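Long-range contact in glycerate dehydrogenase (PDB 6P2I), which probably reduces acyclic imino acids asymmetrically with NADPH, acting on products made by a partner oxidase: residues 145-150 against 166-171. Numbering follows the deposited sequence.
With NAP (NADP nicotinamide-adenine-dinucleotide phosphate), chain C.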
# COMPACT_ATOMS: atom_id res chain seq x y z
N ILE A 145 -12.95 6.66 5.45
CA ILE A 145 -13.11 5.58 4.48
C ILE A 145 -14.54 5.07 4.58
O ILE A 145 -15.04 4.81 5.68
CB ILE A 145 -12.10 4.45 4.69
CG1 ILE A 145 -12.32 3.35 3.65
CG2 ILE A 145 -12.16 3.89 6.11
CD1 ILE A 145 -11.17 2.34 3.58
N GLY A 146 -15.20 4.94 3.43
CA GLY A 146 -16.58 4.50 3.39
C GLY A 146 -16.66 3.13 2.75
O GLY A 146 -16.17 2.92 1.63
N LEU A 147 -17.23 2.18 3.47
CA LEU A 147 -17.26 0.78 3.06
C LEU A 147 -18.67 0.44 2.61
O LEU A 147 -19.60 0.45 3.42
CB LEU A 147 -16.79 -0.12 4.21
CG LEU A 147 -15.43 0.27 4.81
CD1 LEU A 147 -15.10 -0.56 6.05
CD2 LEU A 147 -14.34 0.12 3.76
N ILE A 148 -18.85 0.17 1.32
CA ILE A 148 -20.14 -0.25 0.78
C ILE A 148 -20.15 -1.78 0.90
O ILE A 148 -19.58 -2.49 0.06
CB ILE A 148 -20.35 0.22 -0.66
CG1 ILE A 148 -20.29 1.75 -0.73
CG2 ILE A 148 -21.68 -0.32 -1.23
CD1 ILE A 148 -20.28 2.29 -2.15
N GLY A 149 -20.77 -2.28 1.97
CA GLY A 149 -20.64 -3.67 2.35
C GLY A 149 -19.71 -3.80 3.53
O GLY A 149 -18.55 -3.38 3.45
N ILE A 150 -20.20 -4.36 4.63
CA ILE A 150 -19.44 -4.41 5.87
C ILE A 150 -19.61 -5.80 6.48
O ILE A 150 -19.93 -5.94 7.67
CB ILE A 150 -19.85 -3.28 6.84
CG1 ILE A 150 -21.38 -3.17 6.94
CG2 ILE A 150 -19.28 -1.95 6.38
CD1 ILE A 150 -21.83 -2.02 7.84
N MET A 166 -8.20 5.95 11.09
CA MET A 166 -9.11 6.53 10.11
C MET A 166 -10.51 6.57 10.70
O MET A 166 -10.81 5.86 11.66
CB MET A 166 -9.11 5.71 8.81
CG MET A 166 -7.74 5.60 8.20
SD MET A 166 -7.67 4.54 6.79
CE MET A 166 -8.52 5.54 5.59
N LYS A 167 -11.37 7.42 10.13
CA LYS A 167 -12.79 7.40 10.45
C LYS A 167 -13.45 6.43 9.48
O LYS A 167 -13.30 6.57 8.27
CB LYS A 167 -13.41 8.78 10.32
CG LYS A 167 -12.44 9.91 10.62
CD LYS A 167 -13.09 11.02 11.43
CE LYS A 167 -12.06 12.03 11.90
NZ LYS A 167 -12.66 13.06 12.79
N VAL A 168 -14.16 5.43 10.02
CA VAL A 168 -14.76 4.39 9.19
C VAL A 168 -16.27 4.57 9.19
O VAL A 168 -16.90 4.56 10.25
CB VAL A 168 -14.39 2.98 9.69
CG1 VAL A 168 -14.96 1.93 8.74
CG2 VAL A 168 -12.87 2.86 9.81
N ILE A 169 -16.84 4.74 8.00
CA ILE A 169 -18.28 4.72 7.82
C ILE A 169 -18.61 3.62 6.82
O ILE A 169 -17.73 3.08 6.14
CB ILE A 169 -18.85 6.09 7.38
CG1 ILE A 169 -18.41 6.43 5.95
CG2 ILE A 169 -18.45 7.21 8.37
CD1 ILE A 169 -18.90 7.80 5.47
N GLY A 170 -19.88 3.24 6.76
CA GLY A 170 -20.20 2.10 5.92
C GLY A 170 -21.69 1.86 5.87
O GLY A 170 -22.49 2.56 6.50
N LEU A 171 -22.06 0.86 5.07
CA LEU A 171 -23.46 0.53 4.93
C LEU A 171 -23.60 -0.94 4.61
O LEU A 171 -22.72 -1.55 4.00
CB LEU A 171 -24.16 1.37 3.85
CG LEU A 171 -23.79 1.24 2.37
CD1 LEU A 171 -24.58 0.15 1.69
CD2 LEU A 171 -24.06 2.55 1.66
PA NAP C . -20.34 -10.87 3.05
O1A NAP C . -21.57 -11.60 2.56
O2A NAP C . -19.70 -11.28 4.35
O5B NAP C . -20.71 -9.32 3.18
C5B NAP C . -21.50 -8.67 2.19
C4B NAP C . -21.85 -7.28 2.73
O4B NAP C . -22.56 -6.59 1.70
C3B NAP C . -22.78 -7.35 3.94
O3B NAP C . -22.54 -6.19 4.77
C2B NAP C . -24.15 -7.21 3.33
O2B NAP C . -25.11 -6.68 4.24
C1B NAP C . -23.83 -6.21 2.24
N9A NAP C . -24.89 -6.18 1.22
C8A NAP C . -25.41 -7.24 0.56
N7A NAP C . -26.38 -6.82 -0.29
C5A NAP C . -26.49 -5.49 -0.16
C6A NAP C . -27.31 -4.42 -0.75
N6A NAP C . -28.25 -4.71 -1.69
N1A NAP C . -27.09 -3.15 -0.34
C2A NAP C . -26.16 -2.85 0.59
N3A NAP C . -25.37 -3.76 1.19
C4A NAP C . -25.50 -5.07 0.84
O3 NAP C . -19.31 -10.88 1.81
PN NAP C . -17.71 -10.79 1.85
O1N NAP C . -17.12 -12.10 2.32
O2N NAP C . -17.29 -9.53 2.58
O5D NAP C . -17.39 -10.66 0.28
C5D NAP C . -17.91 -9.55 -0.47
C4D NAP C . -17.57 -9.70 -1.94
O4D NAP C . -16.16 -9.63 -2.11
C3D NAP C . -17.92 -11.06 -2.54
O3D NAP C . -19.30 -11.16 -2.91
C2D NAP C . -16.97 -11.14 -3.72
O2D NAP C . -17.65 -10.70 -4.91
C1D NAP C . -15.82 -10.20 -3.37
N1N NAP C . -14.55 -10.94 -3.28
C2N NAP C . -13.51 -10.55 -4.04
C3N NAP C . -12.30 -11.24 -4.00
C7N NAP C . -11.16 -10.81 -4.88
O7N NAP C . -10.23 -11.59 -5.07
N7N NAP C . -11.19 -9.62 -5.50
C4N NAP C . -12.18 -12.34 -3.15
C5N NAP C . -13.28 -12.73 -2.38
C6N NAP C . -14.46 -12.00 -2.46
P2B NAP C . -25.96 -7.58 5.27
O1X NAP C . -26.61 -8.66 4.43
O2X NAP C . -24.94 -8.15 6.23
O3X NAP C . -26.88 -6.59 5.92
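Ile148 and Leu171 run alongside each other across the strands, CG2 to CD1, and the same Leu171 CD1 meets the NADP adenine at its edge, near the ring plane and 3.6 Å from C2A. Helix 186-192 packs on this face of the parallel sheet in which 145-148 and 167-171 are neighbours, and Ile169 CG1 there rests on Gly146 CA. On the other face Leu147 CD1 meets Val168 CG1 at 3.7 Å, and helix 152-163 covers both. Ile145 and Val168 lie side by side on this face, joined through their CG2 methyls, while Met166, bent at its thioether (chi3 72°), brings CE back to Ile145 CB.

Five backbone bonds join the strands, from Ile145 N to Lys167 O (2.8 Å) through to Gly149 N to Leu171 O (2.9 Å). A CB at Gly170 would clash with Ile150 CG2 and press on Leu147 O, so glycine leaves room for both.

Beyond the strand, Ile150 N donates to ribose O3B at 3.0 Å. With CG1 between its own N and carbonyl carbon (chi1 46°), the side chain sets CG1 3.6 Å from Leu171 O and CD1 against Leu171 C. An alanine at Ile150 would probably leave the Leu171 carbonyl without this apolar cover and open a gap beside Gly170. Gly149, whose positive phi (103°) suits glycine, brings its CA to 3.6 Å from ribose O4B, where a side chain would crowd the sugar. Strand 144-148, the glycine turn, helix 152-163 and strand 167-171 make up a beta-alpha-beta unit of the Rossmann fold, and the turn is consistent with a GxGxxG dinucleotide-binding motif.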